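Local structure of L-arabinose ABC transporter, periplasmic L-arabinose-binding protein (Burkholderia thailandensis, 4KZK) at residues A[137-147]-A[312-320]; A[286-294]-A[329-337]. The protein probably binds L-arabinose in the periplasm for uptake by an ABC transporter, and also binds beta-D-galactose. All coordinates share one frame; numbering follows the deposited sequence. Where two conformers were deposited one is given.

Followed from the N terminus, the chain first meets contact 1 at 137-147, where strand 139-142 runs into helix 144-161. More than 160 residues later, strand 315-324 returns beside strand 139-142 and closes that long loop. Before this return, 286-294 has already carried the chain from strand 283-288 into helix 291-308; the C-terminal 329-337 then folds back on it, closing the much shorter loop of contact 2. The segments alternate, so the two loops cross. They also touch, I142 CG2 lying 3.6 Å from L289 CD1. Contact 1 sets two interlobe connections side by side, and contact 2 packs the C-terminal helix and tail on the third, at 286-294.

Contact 1 (A[137-147]-A[312-320]); sequences VPHMGISAYRI and PPPLVLTSG
The H139 imidazole has the CD1 methyl of L315 at its edge, in the ring plane, 3.6 Å from CD2, while its ND1 is hydrogen-bonded to S121. At the other end, S143 CB, of the same segment, lies over one face of the R146 guanidinium, near its rim, and S319 OG sits in plane at the edge, 2.9 Å from NH2. Between them, parallel strands 139-142 and 315-318 lead into two of the crossings between the lobes of a type I periplasmic binding protein, 142-144 and 318-320 being hinge connections. H139 N to P314 O begins the pairing from above the carbonyl plane, 52° out of it, whereas V316 N and T318 N meet H139 O and G141 O in plane. S143 N extends it past the strand with a nearly straight 2.9 Å bond to T318 O. On the face of M140 and I142, M140 lies alongside V316; its extended chi1 (-176°) and chi2 carry SD to 4.1 Å from T318 CG2, while the bend at chi3 (-64°) takes CE toward V316 CG1 (4.1 Å). I142 crosses T318 at about a right angle and touches the bound galactose; T318 OG1 is hydrogen-bonded to H294. At the proline end P138 CG meets P312 CG at 3.6 Å, and a water donates to both H139 O, at 2.9 Å, and P313 O, at 2.7 Å.

Contact 2 (A[286-294]-A[329-337]); sequences SILLNPRLH and KTARAQLGL
L288 drives its two methyls into the C-terminal helix, and this is the close-packed part of the contact. With CG anti to the backbone N (chi1 177°), the side chain reaches out from the end of strand 283-288: CD2 meets L335 CD1 tip to tip at 3.7 Å and also approaches A331 CB, while CD1 rests 3.8 Å from R332 CG, the two side chains crossing at about a right angle. L337 slides past L288 in the opposite direction, its CD1 4.0 Å from L288 CD1, and its CD2 comes tip to tip with P291 CD at 3.8 Å. The L337 CB lies over one face of the R332 guanidinium, toward its rim; NH1 of that group is hydrogen-bonded to G267 O, which ties the helix to a further loop.

Toward the partly exposed R292 the grip slackens. Its chain bends at chi3 (-61°) and brings NH2 to G336 O in a weak 3.0 Å bond, only 126° at the hydrogen, with the glycine carbonyl at the guanidinium edge. R292 NH1 has a second, weak partner in Q60 of helix 49-65. N290 caps helix 291-308, OD1 accepting weakly from R292 N, and N290 OD1 lies 4.0 Å from L337 CD2.

At the C-terminal end of helix 328-334, L337 N bonds to R332 O and G336 N to A333 O, with G336 at positive phi: a Schellman motif. It turns L337 onto L289-P291, the interlobe crossing from strand 283-288 to helix 291-308. L289 lies in this crossing and H294 in the first turn of the helix, and both touch the galactose in the sugar pocket.

Contact 1 (A[137-147]-A[312-320])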
loop_
_atom_site.group_PDB
_atom_site.type_symbol
_atom_site.label_atom_id
_atom_site.label_comp_id
_atom_site.label_asym_id
_atom_site.label_seq_id
_atom_site.Cartn_x
_atom_site.Cartn_y
_atom_site.Cartn_z
ATOM N N VAL A 137 16.187 -7.145 10.642
ATOM C CA VAL A 137 15.233 -6.051 10.780
ATOM C C VAL A 137 13.828 -6.623 10.873
ATOM O O VAL A 137 13.334 -7.218 9.911
ATOM C CB VAL A 137 15.320 -5.052 9.616
ATOM C CG1 VAL A 137 14.275 -3.958 9.783
ATOM C CG2 VAL A 137 16.717 -4.436 9.539
ATOM N N PRO A 138 13.194 -6.474 12.037
ATOM C CA PRO A 138 11.819 -6.964 12.144
ATOM C C PRO A 138 10.932 -6.142 11.230
ATOM O O PRO A 138 11.126 -4.930 11.117
ATOM C CB PRO A 138 11.467 -6.710 13.609
ATOM C CG PRO A 138 12.380 -5.599 14.006
ATOM C CD PRO A 138 13.651 -5.861 13.293
ATOM N N HIS A 139 9.990 -6.823 10.589
ATOM C CA HIS A 139 9.157 -6.226 9.554
ATOM C C HIS A 139 7.682 -6.535 9.758
ATOM O O HIS A 139 7.325 -7.633 10.166
ATOM C CB HIS A 139 9.589 -6.749 8.195
ATOM C CG HIS A 139 8.796 -6.172 7.071
ATOM N ND1 HIS A 139 8.906 -4.851 6.689
ATOM C CD2 HIS A 139 7.860 -6.721 6.264
ATOM C CE1 HIS A 139 8.051 -4.608 5.716
ATOM N NE2 HIS A 139 7.422 -5.726 5.425
ATOM N N MET A 140 6.829 -5.570 9.463
ATOM C CA MET A 140 5.401 -5.825 9.355
ATOM C C MET A 140 4.911 -5.296 8.034
ATOM O O MET A 140 5.172 -4.132 7.705
ATOM C CB MET A 140 4.612 -5.180 10.483
ATOM C CG MET A 140 3.136 -5.531 10.420
ATOM S SD MET A 140 2.069 -4.776 11.667
ATOM C CE MET A 140 2.725 -5.498 13.172
ATOM N N GLY A 141 4.253 -6.152 7.258
ATOM C CA GLY A 141 3.633 -5.726 6.006
ATOM C C GLY A 141 2.379 -6.513 5.775
ATOM O O GLY A 141 1.914 -7.214 6.678
ATOM N N ILE A 142 1.836 -6.410 4.567
ATOM C CA ILE A 142 0.622 -7.124 4.239
ATOM C C ILE A 142 0.961 -8.450 3.559
ATOM O O ILE A 142 2.029 -8.592 2.959
ATOM C CB ILE A 142 -0.343 -6.284 3.371
ATOM C CG1 ILE A 142 0.145 -6.093 1.923
ATOM C CG2 ILE A 142 -0.594 -4.950 4.034
ATOM C CD1 ILE A 142 -0.858 -5.395 1.042
ATOM N N SER A 143 0.039 -9.408 3.638
ATOM C CA SER A 143 0.169 -10.665 2.890
ATOM C C SER A 143 -0.179 -10.405 1.429
ATOM O O SER A 143 -1.303 -10.613 0.982
ATOM C CB SER A 143 -0.718 -11.767 3.499
ATOM O OG SER A 143 -0.299 -13.039 2.980
ATOM N N ALA A 144 0.807 -9.902 0.687
ATOM C CA ALA A 144 0.570 -9.200 -0.565
ATOM C C ALA A 144 -0.074 -10.029 -1.664
ATOM O O ALA A 144 -1.006 -9.573 -2.327
ATOM C CB ALA A 144 1.858 -8.563 -1.062
ATOM N N TYR A 145 0.415 -11.249 -1.854
ATOM C CA TYR A 145 -0.147 -12.107 -2.879
ATOM C C TYR A 145 -1.599 -12.434 -2.583
ATOM O O TYR A 145 -2.452 -12.310 -3.471
ATOM C CB TYR A 145 0.693 -13.377 -3.058
ATOM C CG TYR A 145 0.162 -14.235 -4.192
ATOM C CD1 TYR A 145 0.460 -13.933 -5.526
ATOM C CD2 TYR A 145 -0.684 -15.314 -3.943
ATOM C CE1 TYR A 145 -0.075 -14.685 -6.567
ATOM C CE2 TYR A 145 -1.218 -16.057 -4.976
ATOM C CZ TYR A 145 -0.904 -15.737 -6.295
ATOM O OH TYR A 145 -1.450 -16.508 -7.328
ATOM N N ARG A 146 -1.895 -12.818 -1.339
ATOM C CA ARG A 146 -3.269 -13.135 -0.959
ATOM C C ARG A 146 -4.193 -11.931 -1.070
ATOM O O ARG A 146 -5.321 -12.059 -1.495
ATOM C CB ARG A 146 -3.336 -13.695 0.466
ATOM C CG ARG A 146 -2.722 -15.074 0.594
ATOM C CD ARG A 146 -3.148 -15.817 1.855
ATOM N NE ARG A 146 -3.713 -14.936 2.877
ATOM C CZ ARG A 146 -3.095 -14.490 3.972
ATOM N NH1 ARG A 146 -1.859 -14.843 4.297
ATOM N NH2 ARG A 146 -3.751 -13.675 4.769
ATOM N N ILE A 147 -3.690 -10.749 -0.736
ATOM C CA ILE A 147 -4.444 -9.498 -0.869
ATOM C C ILE A 147 -4.774 -9.262 -2.344
ATOM O O ILE A 147 -5.894 -8.923 -2.716
ATOM C CB ILE A 147 -3.632 -8.302 -0.323
ATOM C CG1 ILE A 147 -3.392 -8.455 1.187
ATOM C CG2 ILE A 147 -4.327 -6.977 -0.625
ATOM C CD1 ILE A 147 -4.642 -8.464 2.037
ATOM N N PRO A 312 11.561 -8.696 18.897
ATOM C CA PRO A 312 10.371 -8.403 18.096
ATOM C C PRO A 312 10.039 -9.534 17.132
ATOM O O PRO A 312 10.931 -10.295 16.720
ATOM C CB PRO A 312 10.781 -7.156 17.313
ATOM C CG PRO A 312 12.262 -7.299 17.185
ATOM C CD PRO A 312 12.718 -7.886 18.471
ATOM N N PRO A 313 8.751 -9.673 16.789
ATOM C CA PRO A 313 8.417 -10.602 15.734
ATOM C C PRO A 313 9.216 -10.235 14.489
ATOM O O PRO A 313 9.187 -9.074 14.054
ATOM C CB PRO A 313 6.912 -10.382 15.517
ATOM C CG PRO A 313 6.415 -9.736 16.766
ATOM C CD PRO A 313 7.578 -8.934 17.284
ATOM N N PRO A 314 9.955 -11.185 13.916
ATOM C CA PRO A 314 10.759 -10.837 12.736
ATOM C C PRO A 314 9.922 -10.533 11.494
ATOM O O PRO A 314 10.345 -9.742 10.659
ATOM C CB PRO A 314 11.643 -12.075 12.514
ATOM C CG PRO A 314 11.019 -13.158 13.315
ATOM C CD PRO A 314 10.327 -12.500 14.467
ATOM N N LEU A 315 8.753 -11.134 11.376
ATOM C CA LEU A 315 7.909 -10.895 10.211
ATOM C C LEU A 315 6.446 -11.156 10.549
ATOM O O LEU A 315 6.074 -12.248 11.029
ATOM C CB LEU A 315 8.350 -11.765 9.037
ATOM C CG LEU A 315 7.606 -11.608 7.701
ATOM C CD1 LEU A 315 7.724 -10.194 7.162
ATOM C CD2 LEU A 315 8.168 -12.605 6.696
ATOM N N VAL A 316 5.631 -10.137 10.333
ATOM C CA VAL A 316 4.193 -10.219 10.513
ATOM C C VAL A 316 3.566 -9.747 9.218
ATOM O O VAL A 316 3.843 -8.650 8.755
ATOM C CB VAL A 316 3.705 -9.342 11.672
ATOM C CG1 VAL A 316 2.173 -9.338 11.747
ATOM C CG2 VAL A 316 4.314 -9.821 12.980
ATOM N N LEU A 317 2.704 -10.575 8.653
ATOM C CA LEU A 317 2.032 -10.271 7.402
ATOM C C LEU A 317 0.544 -10.235 7.655
ATOM O O LEU A 317 -0.074 -11.245 8.000
ATOM C CB LEU A 317 2.353 -11.322 6.357
ATOM C CG LEU A 317 3.807 -11.346 5.916
ATOM C CD1 LEU A 317 3.959 -12.454 4.885
ATOM C CD2 LEU A 317 4.291 -9.997 5.386
ATOM N N THR A 318 -0.020 -9.041 7.499
ATOM C CA THR A 318 -1.402 -8.753 7.884
ATOM C C THR A 318 -2.406 -8.969 6.753
ATOM O O THR A 318 -2.053 -9.119 5.592
ATOM C CB THR A 318 -1.515 -7.310 8.372
ATOM O OG1 THR A 318 -1.271 -6.408 7.281
ATOM C CG2 THR A 318 -0.545 -7.042 9.548
ATOM N N SER A 319 -3.677 -9.019 7.124
ATOM C CA SER A 319 -4.740 -9.394 6.208
ATOM C C SER A 319 -5.716 -8.260 5.968
ATOM O O SER A 319 -5.688 -7.239 6.657
ATOM C CB SER A 319 -5.501 -10.603 6.776
ATOM O OG SER A 319 -4.678 -11.771 6.786
ATOM N N GLY A 320 -6.597 -8.467 5.006
ATOM C CA GLY A 320 -7.575 -7.472 4.630
ATOM C C GLY A 320 -8.913 -8.067 4.249
ATOM O O GLY A 320 -9.043 -9.272 4.071
HETATM O O HOH W 1 7.275 -7.491 13.069
#

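Contact 2 (A[286-294]-A[329-337])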
loop_
_atom_site.group_PDB
_atom_site.type_symbol
_atom_site.label_atom_id
_atom_site.label_comp_id
_atom_site.label_asym_id
_atom_site.label_seq_id
_atom_site.Cartn_x
_atom_site.Cartn_y
_atom_site.Cartn_z
ATOM N N SER A 286 -12.211 -1.606 -2.406
ATOM C CA SER A 286 -10.831 -1.621 -1.940
ATOM C C SER A 286 -10.640 -2.710 -0.921
ATOM O O SER A 286 -11.582 -3.044 -0.200
ATOM C CB SER A 286 -10.502 -0.264 -1.309
ATOM O OG SER A 286 -9.179 -0.201 -0.834
ATOM N N ILE A 287 -9.435 -3.263 -0.821
ATOM C CA ILE A 287 -9.170 -4.204 0.271
ATOM C C ILE A 287 -8.723 -3.396 1.482
ATOM O O ILE A 287 -7.630 -2.780 1.478
ATOM C CB ILE A 287 -8.118 -5.279 -0.092
ATOM C CG1 ILE A 287 -8.462 -5.999 -1.398
ATOM C CG2 ILE A 287 -7.950 -6.247 1.077
ATOM C CD1 ILE A 287 -9.828 -6.652 -1.403
ATOM N N LEU A 288 -9.584 -3.383 2.490
ATOM C CA LEU A 288 -9.378 -2.650 3.711
ATOM C C LEU A 288 -8.275 -3.324 4.516
ATOM O O LEU A 288 -8.405 -4.502 4.865
ATOM C CB LEU A 288 -10.668 -2.616 4.534
ATOM C CG LEU A 288 -10.583 -1.942 5.895
ATOM C CD1 LEU A 288 -10.315 -0.445 5.776
ATOM C CD2 LEU A 288 -11.855 -2.172 6.715
ATOM N N LEU A 289 -7.213 -2.577 4.763
ATOM C CA LEU A 289 -6.137 -2.977 5.663
ATOM C C LEU A 289 -6.324 -2.389 7.067
ATOM O O LEU A 289 -7.185 -1.539 7.311
ATOM C CB LEU A 289 -4.798 -2.512 5.086
ATOM C CG LEU A 289 -4.464 -3.003 3.676
ATOM C CD1 LEU A 289 -3.116 -2.434 3.277
ATOM C CD2 LEU A 289 -4.482 -4.516 3.503
ATOM N N ASN A 290 -5.468 -2.830 7.985
ATOM C CA ASN A 290 -5.589 -2.461 9.386
ATOM C C ASN A 290 -4.411 -1.605 9.883
ATOM O O ASN A 290 -3.390 -2.145 10.334
ATOM C CB ASN A 290 -5.751 -3.699 10.264
ATOM C CG ASN A 290 -6.157 -3.336 11.678
ATOM O OD1 ASN A 290 -6.048 -2.174 12.076
ATOM N ND2 ASN A 290 -6.600 -4.316 12.451
ATOM N N PRO A 291 -4.547 -0.262 9.846
ATOM C CA PRO A 291 -3.403 0.561 10.220
ATOM C C PRO A 291 -3.140 0.585 11.725
ATOM O O PRO A 291 -2.112 1.101 12.180
ATOM C CB PRO A 291 -3.799 1.955 9.740
ATOM C CG PRO A 291 -5.297 1.965 9.851
ATOM C CD PRO A 291 -5.685 0.578 9.402
ATOM N N ARG A 292 -4.070 0.054 12.522
ATOM C CA ARG A 292 -3.768 -0.150 13.934
ATOM C C ARG A 292 -2.632 -1.152 14.102
ATOM O O ARG A 292 -1.745 -0.966 14.956
ATOM C CB ARG A 292 -4.994 -0.639 14.698
ATOM C CG ARG A 292 -4.772 -0.636 16.195
ATOM C CD ARG A 292 -6.008 -1.117 16.928
ATOM N NE ARG A 292 -7.170 -0.269 16.683
ATOM C CZ ARG A 292 -7.520 0.793 17.408
ATOM N NH1 ARG A 292 -6.770 1.207 18.427
ATOM N NH2 ARG A 292 -8.631 1.465 17.083
ATOM N N LEU A 293 -2.642 -2.215 13.311
ATOM C CA LEU A 293 -1.550 -3.197 13.372
ATOM C C LEU A 293 -0.237 -2.540 12.930
ATOM O O LEU A 293 0.766 -2.612 13.633
ATOM C CB LEU A 293 -1.853 -4.422 12.518
ATOM C CG LEU A 293 -3.125 -5.222 12.851
ATOM C CD1 LEU A 293 -3.330 -6.381 11.896
ATOM C CD2 LEU A 293 -3.107 -5.696 14.286
ATOM N N HIS A 294 -0.256 -1.855 11.794
ATOM C CA HIS A 294 0.957 -1.251 11.242
ATOM C C HIS A 294 1.467 -0.024 11.982
ATOM O O HIS A 294 2.638 0.307 11.872
ATOM C CB HIS A 294 0.733 -0.914 9.762
ATOM C CG HIS A 294 0.613 -2.119 8.887
ATOM N ND1 HIS A 294 1.236 -2.213 7.659
ATOM C CD2 HIS A 294 -0.070 -3.277 9.057
ATOM C CE1 HIS A 294 0.938 -3.380 7.108
ATOM N NE2 HIS A 294 0.159 -4.049 7.942
ATOM N N LYS A 329 -18.557 1.627 5.849
ATOM C CA LYS A 329 -18.691 2.244 7.177
ATOM C C LYS A 329 -18.709 1.198 8.293
ATOM O O LYS A 329 -18.037 1.347 9.317
ATOM C CB LYS A 329 -19.929 3.126 7.228
ATOM C CG LYS A 329 -19.834 4.281 6.257
ATOM C CD LYS A 329 -20.938 5.303 6.489
ATOM C CE LYS A 329 -20.709 6.515 5.588
ATOM N NZ LYS A 329 -20.623 6.188 4.127
ATOM N N THR A 330 -19.484 0.148 8.086
ATOM C CA THR A 330 -19.556 -0.943 9.035
ATOM C C THR A 330 -18.241 -1.674 9.199
ATOM O O THR A 330 -17.825 -1.970 10.313
ATOM C CB THR A 330 -20.679 -1.902 8.610
ATOM O OG1 THR A 330 -21.927 -1.230 8.818
ATOM C CG2 THR A 330 -20.685 -3.161 9.426
ATOM N N ALA A 331 -17.606 -1.992 8.080
ATOM C CA ALA A 331 -16.341 -2.745 8.106
ATOM C C ALA A 331 -15.259 -1.987 8.850
ATOM O O ALA A 331 -14.517 -2.564 9.659
ATOM C CB ALA A 331 -15.853 -3.076 6.712
ATOM N N ARG A 332 -15.156 -0.693 8.564
ATOM C CA ARG A 332 -14.177 0.123 9.223
ATOM C C ARG A 332 -14.485 0.242 10.708
ATOM O O ARG A 332 -13.586 0.082 11.525
ATOM C CB ARG A 332 -14.077 1.487 8.539
ATOM C CG ARG A 332 -13.359 1.416 7.190
ATOM C CD ARG A 332 -13.336 2.757 6.452
ATOM N NE ARG A 332 -12.822 3.791 7.333
ATOM C CZ ARG A 332 -11.535 4.087 7.489
ATOM N NH1 ARG A 332 -10.594 3.514 6.734
ATOM N NH2 ARG A 332 -11.179 4.986 8.389
ATOM N N ALA A 333 -15.756 0.459 11.082
ATOM C CA ALA A 333 -16.130 0.578 12.506
ATOM C C ALA A 333 -15.860 -0.709 13.287
ATOM O O ALA A 333 -15.498 -0.675 14.463
ATOM C CB ALA A 333 -17.586 0.994 12.639
ATOM N N GLN A 334 -16.038 -1.860 12.640
ATOM C CA GLN A 334 -15.800 -3.128 13.330
ATOM C C GLN A 334 -14.315 -3.395 13.568
ATOM O O GLN A 334 -13.990 -4.252 14.374
ATOM C CB GLN A 334 -16.486 -4.273 12.579
ATOM C CG GLN A 334 -18.008 -4.189 12.759
ATOM C CD GLN A 334 -18.830 -5.203 11.970
ATOM O OE1 GLN A 334 -18.301 -6.096 11.318
ATOM N NE2 GLN A 334 -20.144 -5.052 12.035
ATOM N N LEU A 335 -13.438 -2.632 12.913
ATOM C CA LEU A 335 -11.993 -2.605 13.248
ATOM C C LEU A 335 -11.612 -1.434 14.162
ATOM O O LEU A 335 -10.438 -1.294 14.550
ATOM C CB LEU A 335 -11.146 -2.514 11.983
ATOM C CG LEU A 335 -11.166 -3.649 10.981
ATOM C CD1 LEU A 335 -10.248 -3.345 9.813
ATOM C CD2 LEU A 335 -10.809 -4.937 11.683
ATOM N N GLY A 336 -12.568 -0.571 14.481
ATOM C CA GLY A 336 -12.296 0.595 15.314
ATOM C C GLY A 336 -11.526 1.670 14.582
ATOM O O GLY A 336 -10.800 2.421 15.204
ATOM N N LEU A 337 -11.716 1.757 13.272
ATOM C CA LEU A 337 -10.964 2.702 12.429
ATOM C C LEU A 337 -11.723 3.990 12.236
ATOM O O LEU A 337 -11.079 4.951 11.774
ATOM C CB LEU A 337 -10.701 2.114 11.057
ATOM C CG LEU A 337 -9.852 0.864 10.987
ATOM C CD1 LEU A 337 -9.523 0.578 9.532
ATOM C CD2 LEU A 337 -8.578 0.976 11.837
ATOM O OXT LEU A 337 -12.942 4.061 12.480
#